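Local coordinates for lymphotactin (PDB 2NYZ), which probably acts as a chemotactic signal for lymphocytes but not for monocytes or neutrophils, at residues S13-K25 with A49-M63. Sequence-based numbering, arbitrary orientation.
Sequences SLTTQRLPVSRIK and ADPQATWVRDVVRSM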
ATOM      1  N   SER D  13      23.992 -11.241  -8.264  1.00 45.85           N
ATOM      2  CA  SER D  13      22.718 -11.941  -8.198  1.00 47.57           C
ATOM      3  C   SER D  13      22.687 -13.100  -9.192  1.00 49.07           C
ATOM      4  O   SER D  13      23.275 -13.027 -10.275  1.00 49.24           O
ATOM      5  CB  SER D  13      21.562 -10.981  -8.497  1.00 48.99           C
ATOM      6  OG  SER D  13      21.345 -10.067  -7.436  1.00 51.23           O
ATOM      7  N   LEU D  14      22.003 -14.175  -8.819  1.00 47.62           N
ATOM      8  CA  LEU D  14      21.904 -15.335  -9.687  1.00 47.51           C
ATOM      9  C   LEU D  14      20.531 -15.328 -10.337  1.00 46.42           C
ATOM     10  O   LEU D  14      19.537 -14.981  -9.695  1.00 47.13           O
ATOM     11  CB  LEU D  14      22.124 -16.617  -8.878  1.00 50.91           C
ATOM     12  CG  LEU D  14      23.486 -16.747  -8.174  1.00 50.40           C
ATOM     13  CD1 LEU D  14      23.569 -18.088  -7.463  1.00 50.74           C
ATOM     14  CD2 LEU D  14      24.617 -16.623  -9.188  1.00 49.60           C
ATOM     15  N   THR D  15      20.475 -15.691 -11.613  1.00 43.56           N
ATOM     16  CA  THR D  15      19.206 -15.688 -12.313  1.00 43.37           C
ATOM     17  C   THR D  15      18.225 -16.566 -11.590  1.00 43.13           C
ATOM     18  O   THR D  15      18.611 -17.485 -10.887  1.00 42.70           O
ATOM     19  CB  THR D  15      19.319 -16.217 -13.728  1.00 45.62           C
ATOM     20  OG1 THR D  15      18.064 -16.027 -14.393  1.00 44.66           O
ATOM     21  CG2 THR D  15      19.654 -17.700 -13.705  1.00 42.03           C
ATOM     22  N   THR D  16      16.946 -16.285 -11.776  1.00 45.41           N
ATOM     23  CA  THR D  16      15.916 -17.061 -11.119  1.00 48.97           C
ATOM     24  C   THR D  16      15.080 -17.837 -12.132  1.00 50.04           C
ATOM     25  O   THR D  16      14.108 -18.501 -11.771  1.00 50.81           O
ATOM     26  CB  THR D  16      15.019 -16.154 -10.269  1.00 47.50           C
ATOM     27  OG1 THR D  16      14.019 -16.951  -9.632  1.00 56.92           O
ATOM     28  CG2 THR D  16      14.364 -15.088 -11.135  1.00 52.01           C
ATOM     29  N   GLN D  17      15.482 -17.749 -13.397  1.00 52.53           N
ATOM     30  CA  GLN D  17      14.815 -18.452 -14.489  1.00 55.78           C
ATOM     31  C   GLN D  17      15.796 -19.403 -15.146  1.00 54.43           C
ATOM     32  O   GLN D  17      16.954 -19.058 -15.372  1.00 53.64           O
ATOM     33  CB  GLN D  17      14.321 -17.478 -15.554  1.00 62.61           C
ATOM     34  CG  GLN D  17      12.972 -16.878 -15.267  1.00 75.64           C
ATOM     35  CD  GLN D  17      13.048 -15.388 -15.125  1.00 83.73           C
ATOM     36  OE1 GLN D  17      13.500 -14.690 -16.036  1.00 94.90           O
ATOM     37  NE2 GLN D  17      12.611 -14.882 -13.981  1.00 84.15           N
ATOM     38  N   ARG D  18      15.337 -20.603 -15.461  1.00 53.21           N
ATOM     39  CA  ARG D  18      16.217 -21.555 -16.106  1.00 52.43           C
ATOM     40  C   ARG D  18      16.497 -21.045 -17.505  1.00 50.55           C
ATOM     41  O   ARG D  18      15.696 -20.309 -18.073  1.00 51.62           O
ATOM     42  CB  ARG D  18      15.564 -22.933 -16.168  1.00 55.82           C
ATOM     43  CG  ARG D  18      15.277 -23.551 -14.810  1.00 61.45           C
ATOM     44  CD  ARG D  18      14.757 -24.959 -14.993  1.00 67.45           C
ATOM     45  NE  ARG D  18      14.073 -25.461 -13.809  1.00 70.43           N
ATOM     46  CZ  ARG D  18      13.267 -26.517 -13.818  1.00 73.18           C
ATOM     47  NH1 ARG D  18      13.047 -27.176 -14.952  1.00 75.14           N
ATOM     48  NH2 ARG D  18      12.676 -26.912 -12.699  1.00 77.63           N
ATOM     49  N   LEU D  19      17.640 -21.436 -18.052  1.00 48.95           N
ATOM     50  CA  LEU D  19      18.044 -21.024 -19.387  1.00 49.87           C
ATOM     51  C   LEU D  19      18.169 -22.268 -20.271  1.00 53.46           C
ATOM     52  O   LEU D  19      18.846 -23.229 -19.908  1.00 56.40           O
ATOM     53  CB  LEU D  19      19.380 -20.295 -19.296  1.00 44.62           C
ATOM     54  CG  LEU D  19      19.807 -19.331 -20.400  1.00 38.84           C
ATOM     55  CD1 LEU D  19      18.695 -18.331 -20.734  1.00 33.15           C
ATOM     56  CD2 LEU D  19      21.047 -18.614 -19.913  1.00 26.21           C
ATOM     57  N   PRO D  20      17.505 -22.276 -21.438  1.00 55.35           N
ATOM     58  CA  PRO D  20      17.583 -23.442 -22.327  1.00 54.91           C
ATOM     59  C   PRO D  20      18.998 -23.687 -22.839  1.00 53.10           C
ATOM     60  O   PRO D  20      19.678 -22.762 -23.288  1.00 48.97           O
ATOM     61  CB  PRO D  20      16.636 -23.078 -23.469  1.00 52.17           C
ATOM     62  CG  PRO D  20      15.697 -22.096 -22.849  1.00 55.82           C
ATOM     63  CD  PRO D  20      16.608 -21.256 -22.000  1.00 56.50           C
ATOM     64  N   VAL D  21      19.437 -24.936 -22.768  1.00 53.96           N
ATOM     65  CA  VAL D  21      20.767 -25.286 -23.254  1.00 55.60           C
ATOM     66  C   VAL D  21      20.823 -24.830 -24.711  1.00 55.43           C
ATOM     67  O   VAL D  21      21.883 -24.465 -25.231  1.00 52.55           O
ATOM     68  CB  VAL D  21      21.009 -26.822 -23.150  1.00 56.98           C
ATOM     69  CG1 VAL D  21      19.892 -27.574 -23.859  1.00 58.66           C
ATOM     70  CG2 VAL D  21      22.363 -27.185 -23.733  1.00 52.58           C
ATOM     71  N   SER D  22      19.655 -24.826 -25.346  1.00 55.33           N
ATOM     72  CA  SER D  22      19.516 -24.415 -26.733  1.00 58.59           C
ATOM     73  C   SER D  22      19.687 -22.907 -26.908  1.00 61.31           C
ATOM     74  O   SER D  22      19.292 -22.345 -27.928  1.00 63.37           O
ATOM     75  CB  SER D  22      18.143 -24.820 -27.250  1.00 60.32           C
ATOM     76  OG  SER D  22      17.125 -24.183 -26.501  1.00 66.72           O
ATOM     77  N   ARG D  23      20.269 -22.247 -25.913  1.00 62.54           N
ATOM     78  CA  ARG D  23      20.474 -20.807 -25.981  1.00 60.64           C
ATOM     79  C   ARG D  23      21.861 -20.455 -25.489  1.00 59.56           C
ATOM     80  O   ARG D  23      22.335 -19.340 -25.701  1.00 59.88           O
ATOM     81  CB  ARG D  23      19.435 -20.070 -25.128  1.00 61.54           C
ATOM     82  CG  ARG D  23      18.055 -19.960 -25.756  1.00 60.01           C
ATOM     83  CD  ARG D  23      18.099 -19.101 -27.003  1.00 65.27           C
ATOM     84  NE  ARG D  23      16.773 -18.918 -27.585  1.00 73.22           N
ATOM     85  CZ  ARG D  23      16.124 -19.844 -28.281  1.00 79.73           C
ATOM     86  NH1 ARG D  23      16.676 -21.031 -28.496  1.00 86.39           N
ATOM     87  NH2 ARG D  23      14.916 -19.587 -28.761  1.00 83.75           N
ATOM     88  N   ILE D  24      22.510 -21.407 -24.824  1.00 57.74           N
ATOM     89  CA  ILE D  24      23.844 -21.175 -24.298  1.00 54.89           C
ATOM     90  C   ILE D  24      24.892 -21.402 -25.381  1.00 58.63           C
ATOM     91  O   ILE D  24      24.667 -22.149 -26.332  1.00 61.53           O
ATOM     92  CB  ILE D  24      24.164 -22.115 -23.137  1.00 48.02           C
ATOM     93  CG1 ILE D  24      22.919 -22.361 -22.280  1.00 42.35           C
ATOM     94  CG2 ILE D  24      25.275 -21.522 -22.307  1.00 48.24           C
ATOM     95  CD1 ILE D  24      22.426 -21.175 -21.549  1.00 42.94           C
ATOM     96  N   LYS D  25      26.038 -20.749 -25.231  1.00 59.89           N
ATOM     97  CA  LYS D  25      27.126 -20.880 -26.185  1.00 60.85           C
ATOM     98  C   LYS D  25      28.312 -21.465 -25.440  1.00 61.67           C
ATOM     99  O   LYS D  25      28.908 -22.444 -25.874  1.00 65.59           O
ATOM    100  CB  LYS D  25      27.478 -19.508 -26.774  1.00 64.71           C
ATOM    101  CG  LYS D  25      28.663 -19.492 -27.742  1.00 71.77           C
ATOM    102  CD  LYS D  25      28.601 -18.297 -28.704  1.00 73.67           C
ATOM    103  CE  LYS D  25      28.589 -16.959 -27.976  1.00 74.08           C
ATOM    104  NZ  LYS D  25      28.230 -15.837 -28.894  1.00 72.13           N
ATOM    105  N   ALA D  49      24.260 -18.300 -12.738  1.00 51.17           N
ATOM    106  CA  ALA D  49      23.347 -19.324 -12.257  1.00 49.32           C
ATOM    107  C   ALA D  49      23.965 -20.065 -11.087  1.00 51.03           C
ATOM    108  O   ALA D  49      25.183 -20.045 -10.892  1.00 52.47           O
ATOM    109  CB  ALA D  49      23.029 -20.294 -13.378  1.00 40.52           C
ATOM    110  N   ASP D  50      23.114 -20.713 -10.304  1.00 53.93           N
ATOM    111  CA  ASP D  50      23.555 -21.494  -9.157  1.00 56.73           C
ATOM    112  C   ASP D  50      24.244 -22.766  -9.674  1.00 58.13           C
ATOM    113  O   ASP D  50      23.651 -23.535 -10.432  1.00 55.57           O
ATOM    114  CB  ASP D  50      22.339 -21.866  -8.302  1.00 59.54           C
ATOM    115  CG  ASP D  50      22.710 -22.668  -7.079  1.00 64.95           C
ATOM    116  OD1 ASP D  50      21.796 -23.213  -6.423  1.00 74.08           O
ATOM    117  OD2 ASP D  50      23.917 -22.752  -6.770  1.00 69.67           O
ATOM    118  N   PRO D  51      25.510 -22.998  -9.285  1.00 61.16           N
ATOM    119  CA  PRO D  51      26.224 -24.199  -9.744  1.00 62.98           C
ATOM    120  C   PRO D  51      25.667 -25.444  -9.062  1.00 64.99           C
ATOM    121  O   PRO D  51      25.983 -26.568  -9.440  1.00 63.77           O
ATOM    122  CB  PRO D  51      27.670 -23.929  -9.334  1.00 63.25           C
ATOM    123  CG  PRO D  51      27.732 -22.426  -9.191  1.00 62.69           C
ATOM    124  CD  PRO D  51      26.419 -22.107  -8.548  1.00 59.98           C
ATOM    125  N   GLN D  52      24.839 -25.215  -8.048  1.00 68.14           N
ATOM    126  CA  GLN D  52      24.204 -26.278  -7.276  1.00 71.16           C
ATOM    127  C   GLN D  52      22.821 -26.613  -7.818  1.00 71.61           C
ATOM    128  O   GLN D  52      22.256 -27.647  -7.482  1.00 72.80           O
ATOM    129  CB  GLN D  52      24.064 -25.854  -5.812  1.00 75.95           C
ATOM    130  CG  GLN D  52      25.377 -25.661  -5.080  1.00 80.54           C
ATOM    131  CD  GLN D  52      26.133 -26.957  -4.913  1.00 81.14           C
ATOM    132  OE1 GLN D  52      26.579 -27.562  -5.890  1.00 81.24           O
ATOM    133  NE2 GLN D  52      26.278 -27.397  -3.668  1.00 81.29           N
ATOM    134  N   ALA D  53      22.271 -25.728  -8.640  1.00 72.25           N
ATOM    135  CA  ALA D  53      20.950 -25.940  -9.220  1.00 72.44           C
ATOM    136  C   ALA D  53      20.964 -27.128 -10.177  1.00 72.38           C
ATOM    137  O   ALA D  53      21.844 -27.240 -11.033  1.00 71.61           O
ATOM    138  CB  ALA D  53      20.497 -24.685  -9.951  1.00 76.41           C
ATOM    139  N   THR D  54      19.983 -28.012 -10.035  1.00 71.20           N
ATOM    140  CA  THR D  54      19.919 -29.185 -10.889  1.00 69.68           C
ATOM    141  C   THR D  54      19.916 -28.820 -12.362  1.00 69.51           C
ATOM    142  O   THR D  54      20.725 -29.345 -13.125  1.00 71.72           O
ATOM    143  CB  THR D  54      18.677 -30.043 -10.588  1.00 69.45           C
ATOM    144  OG1 THR D  54      18.774 -30.586  -9.265  1.00 69.06           O
ATOM    145  CG2 THR D  54      18.575 -31.183 -11.581  1.00 66.26           C
ATOM    146  N   TRP D  55      19.025 -27.919 -12.768  1.00 67.87           N
ATOM    147  CA  TRP D  55      18.962 -27.534 -14.179  1.00 65.78           C
ATOM    148  C   TRP D  55      20.294 -26.997 -14.705  1.00 63.56           C
ATOM    149  O   TRP D  55      20.636 -27.217 -15.863  1.00 62.08           O
ATOM    150  CB  TRP D  55      17.837 -26.509 -14.437  1.00 64.67           C
ATOM    151  CG  TRP D  55      18.071 -25.128 -13.877  1.00 62.62           C
ATOM    152  CD1 TRP D  55      17.702 -24.662 -12.643  1.00 61.40           C
ATOM    153  CD2 TRP D  55      18.749 -24.046 -14.526  1.00 53.07           C
ATOM    154  NE1 TRP D  55      18.110 -23.359 -12.487  1.00 54.76           N
ATOM    155  CE2 TRP D  55      18.754 -22.956 -13.629  1.00 54.06           C
ATOM    156  CE3 TRP D  55      19.350 -23.890 -15.782  1.00 49.95           C
ATOM    157  CZ2 TRP D  55      19.345 -21.729 -13.947  1.00 50.29           C
ATOM    158  CZ3 TRP D  55      19.938 -22.669 -16.098  1.00 44.33           C
ATOM    159  CH2 TRP D  55      19.929 -21.606 -15.183  1.00 45.45           C
ATOM    160  N   VAL D  56      21.043 -26.297 -13.856  1.00 62.99           N
ATOM    161  CA  VAL D  56      22.333 -25.756 -14.266  1.00 65.70           C
ATOM    162  C   VAL D  56      23.280 -26.919 -14.503  1.00 69.86           C
ATOM    163  O   VAL D  56      23.898 -27.031 -15.567  1.00 69.85           O
ATOM    164  CB  VAL D  56      22.936 -24.831 -13.183  1.00 64.47           C
ATOM    165  CG1 VAL D  56      24.334 -24.379 -13.591  1.00 60.83           C
ATOM    166  CG2 VAL D  56      22.042 -23.629 -12.977  1.00 60.14           C
ATOM    167  N   ARG D  57      23.378 -27.786 -13.500  1.00 73.44           N
ATOM    168  CA  ARG D  57      24.230 -28.964 -13.570  1.00 76.48           C
ATOM    169  C   ARG D  57      23.931 -29.739 -14.852  1.00 76.99           C
ATOM    170  O   ARG D  57      24.843 -30.160 -15.569  1.00 76.84           O
ATOM    171  CB  ARG D  57      23.975 -29.849 -12.356  1.00 79.67           C
ATOM    172  CG  ARG D  57      24.899 -31.040 -12.257  1.00 94.56           C
ATOM    173  CD  ARG D  57      24.510 -31.934 -11.097  1.00100.19           C
ATOM    174  NE  ARG D  57      24.216 -31.148  -9.907  1.00105.69           N
ATOM    175  CZ  ARG D  57      24.565 -31.507  -8.680  1.00111.64           C
ATOM    176  NH1 ARG D  57      25.225 -32.640  -8.481  1.00113.40           N
ATOM    177  NH2 ARG D  57      24.254 -30.732  -7.650  1.00117.51           N
ATOM    178  N   ASP D  58      22.642 -29.912 -15.129  1.00 77.34           N
ATOM    179  CA  ASP D  58      22.178 -30.622 -16.317  1.00 79.04           C
ATOM    180  C   ASP D  58      22.744 -30.005 -17.596  1.00 77.34           C
ATOM    181  O   ASP D  58      23.162 -30.723 -18.511  1.00 75.73           O
ATOM    182  CB  ASP D  58      20.642 -30.597 -16.372  1.00 86.06           C
ATOM    183  CG  ASP D  58      19.997 -31.530 -15.355  1.00 92.56           C
ATOM    184  OD1 ASP D  58      20.623 -31.800 -14.307  1.00 99.87           O
ATOM    185  OD2 ASP D  58      18.854 -31.984 -15.600  1.00 94.83           O
ATOM    186  N   VAL D  59      22.747 -28.673 -17.646  1.00 76.44           N
ATOM    187  CA  VAL D  59      23.245 -27.922 -18.798  1.00 75.06           C
ATOM    188  C   VAL D  59      24.763 -27.986 -18.892  1.00 76.83           C
ATOM    189  O   VAL D  59      25.322 -28.199 -19.967  1.00 75.49           O
ATOM    190  CB  VAL D  59      22.818 -26.446 -18.709  1.00 71.07           C
ATOM    191  CG1 VAL D  59      23.397 -25.658 -19.871  1.00 66.88           C
ATOM    192  CG2 VAL D  59      21.305 -26.353 -18.700  1.00 67.55           C
ATOM    193  N   VAL D  60      25.425 -27.791 -17.756  1.00 78.93           N
ATOM    194  CA  VAL D  60      26.876 -27.838 -17.701  1.00 81.35           C
ATOM    195  C   VAL D  60      27.343 -29.182 -18.248  1.00 84.87           C
ATOM    196  O   VAL D  60      28.340 -29.263 -18.965  1.00 86.05           O
ATOM    197  CB  VAL D  60      27.366 -27.669 -16.252  1.00 80.11           C
ATOM    198  CG1 VAL D  60      28.866 -27.873 -16.170  1.00 80.48           C
ATOM    199  CG2 VAL D  60      27.007 -26.282 -15.758  1.00 81.59           C
ATOM    200  N   ARG D  61      26.602 -30.233 -17.914  1.00 87.76           N
ATOM    201  CA  ARG D  61      26.928 -31.579 -18.369  1.00 89.41           C
ATOM    202  C   ARG D  61      26.607 -31.720 -19.856  1.00 90.40           C
ATOM    203  O   ARG D  61      27.440 -32.165 -20.645  1.00 89.18           O
ATOM    204  CB  ARG D  61      26.125 -32.604 -17.564  1.00 90.80           C
ATOM    205  CG  ARG D  61      26.507 -34.045 -17.840  1.00 93.34           C
ATOM    206  CD  ARG D  61      25.646 -35.021 -17.050  1.00 90.71           C
ATOM    207  NE  ARG D  61      25.684 -34.762 -15.614  1.00 87.74           N
ATOM    208  CZ  ARG D  61      24.714 -34.154 -14.939  1.00 90.40           C
ATOM    209  NH1 ARG D  61      23.625 -33.739 -15.572  1.00 88.22           N
ATOM    210  NH2 ARG D  61      24.831 -33.969 -13.628  1.00 90.04           N
ATOM    211  N   SER D  62      25.393 -31.327 -20.226  1.00 92.08           N
ATOM    212  CA  SER D  62      24.934 -31.395 -21.609  1.00 93.82           C
ATOM    213  C   SER D  62      25.875 -30.655 -22.548  1.00 96.47           C
ATOM    214  O   SER D  62      26.024 -31.022 -23.712  1.00 95.43           O
ATOM    215  CB  SER D  62      23.527 -30.802 -21.725  1.00 92.75           C
ATOM    216  OG  SER D  62      23.044 -30.865 -23.057  1.00 85.79           O
ATOM    217  N   MET D  63      26.505 -29.602 -22.040  1.00100.45           N
ATOM    218  CA  MET D  63      27.429 -28.828 -22.849  1.00105.24           C
ATOM    219  C   MET D  63      28.779 -29.512 -22.925  1.00109.92           C
ATOM    220  O   MET D  63      29.400 -29.544 -23.986  1.00111.74           O
ATOM    221  CB  MET D  63      27.587 -27.420 -22.285  1.00104.02           C
ATOM    222  CG  MET D  63      26.345 -26.574 -22.439  1.00103.96           C
ATOM    223  SD  MET D  63      26.665 -24.865 -22.052  1.00 98.79           S
ATOM    224  CE  MET D  63      27.347 -24.298 -23.610  1.00101.74           C
TER
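Trp55 and Arg18 meet at the heart of this interface, a worked example of how an extended N-loop is laid along a chemokine's C-terminal helix almost wholly by fit of shape. The indole is the main bump. Its chi1 of 70° sets CG between the backbone N and the carbonyl carbon, and the ring lies under the loop as a flat plate. Arg18 CG sits over one face in a CH-pi contact, 3.3 Å from the centroid of the five-membered ring and 10° off its normal, while Val56 CG2 backs the opposite face. The Arg18 chain, extended from CG to NE, carries the guanidinium past the CD1 side of the ring. Leu19 CB lies 4.0 Å from Trp55 CZ3, and Thr15 CG2 touches the ring edge near CZ2. Thr15 OG1 is meanwhile tied to Gln17 N in an ST turn at the bend of the backbone beside that edge.

Beyond the ring, Leu14 forks over Ala49 and Asp50, CD1 resting 3.8 Å from Asp50 CA and CD2 over the Ala49 backbone. At the other end Val21 and Ile24 converge on Val59: Ile24 CG1 lies 4.1 Å from Val59 CG1, which Val21 CB also faces, while Val21 CG2 enters the hollow between Ser62 and Met63, 3.8 Å from Ser62 OG. Met63, bent at chi3 (83°), crosses Ile24 at about a right angle and sets SD 3.6 Å from Ile24 CG2.

The contact closes one flank of the chemokine fold, in which helix 54-64 packs across a three-stranded antiparallel sheet. Phe39 of strand 37-41 receives Ile24, Ala49 and Val56, Leu19 reaches Val47 of strand 46-49, and Met63 touches Tyr27 of strand 24-28.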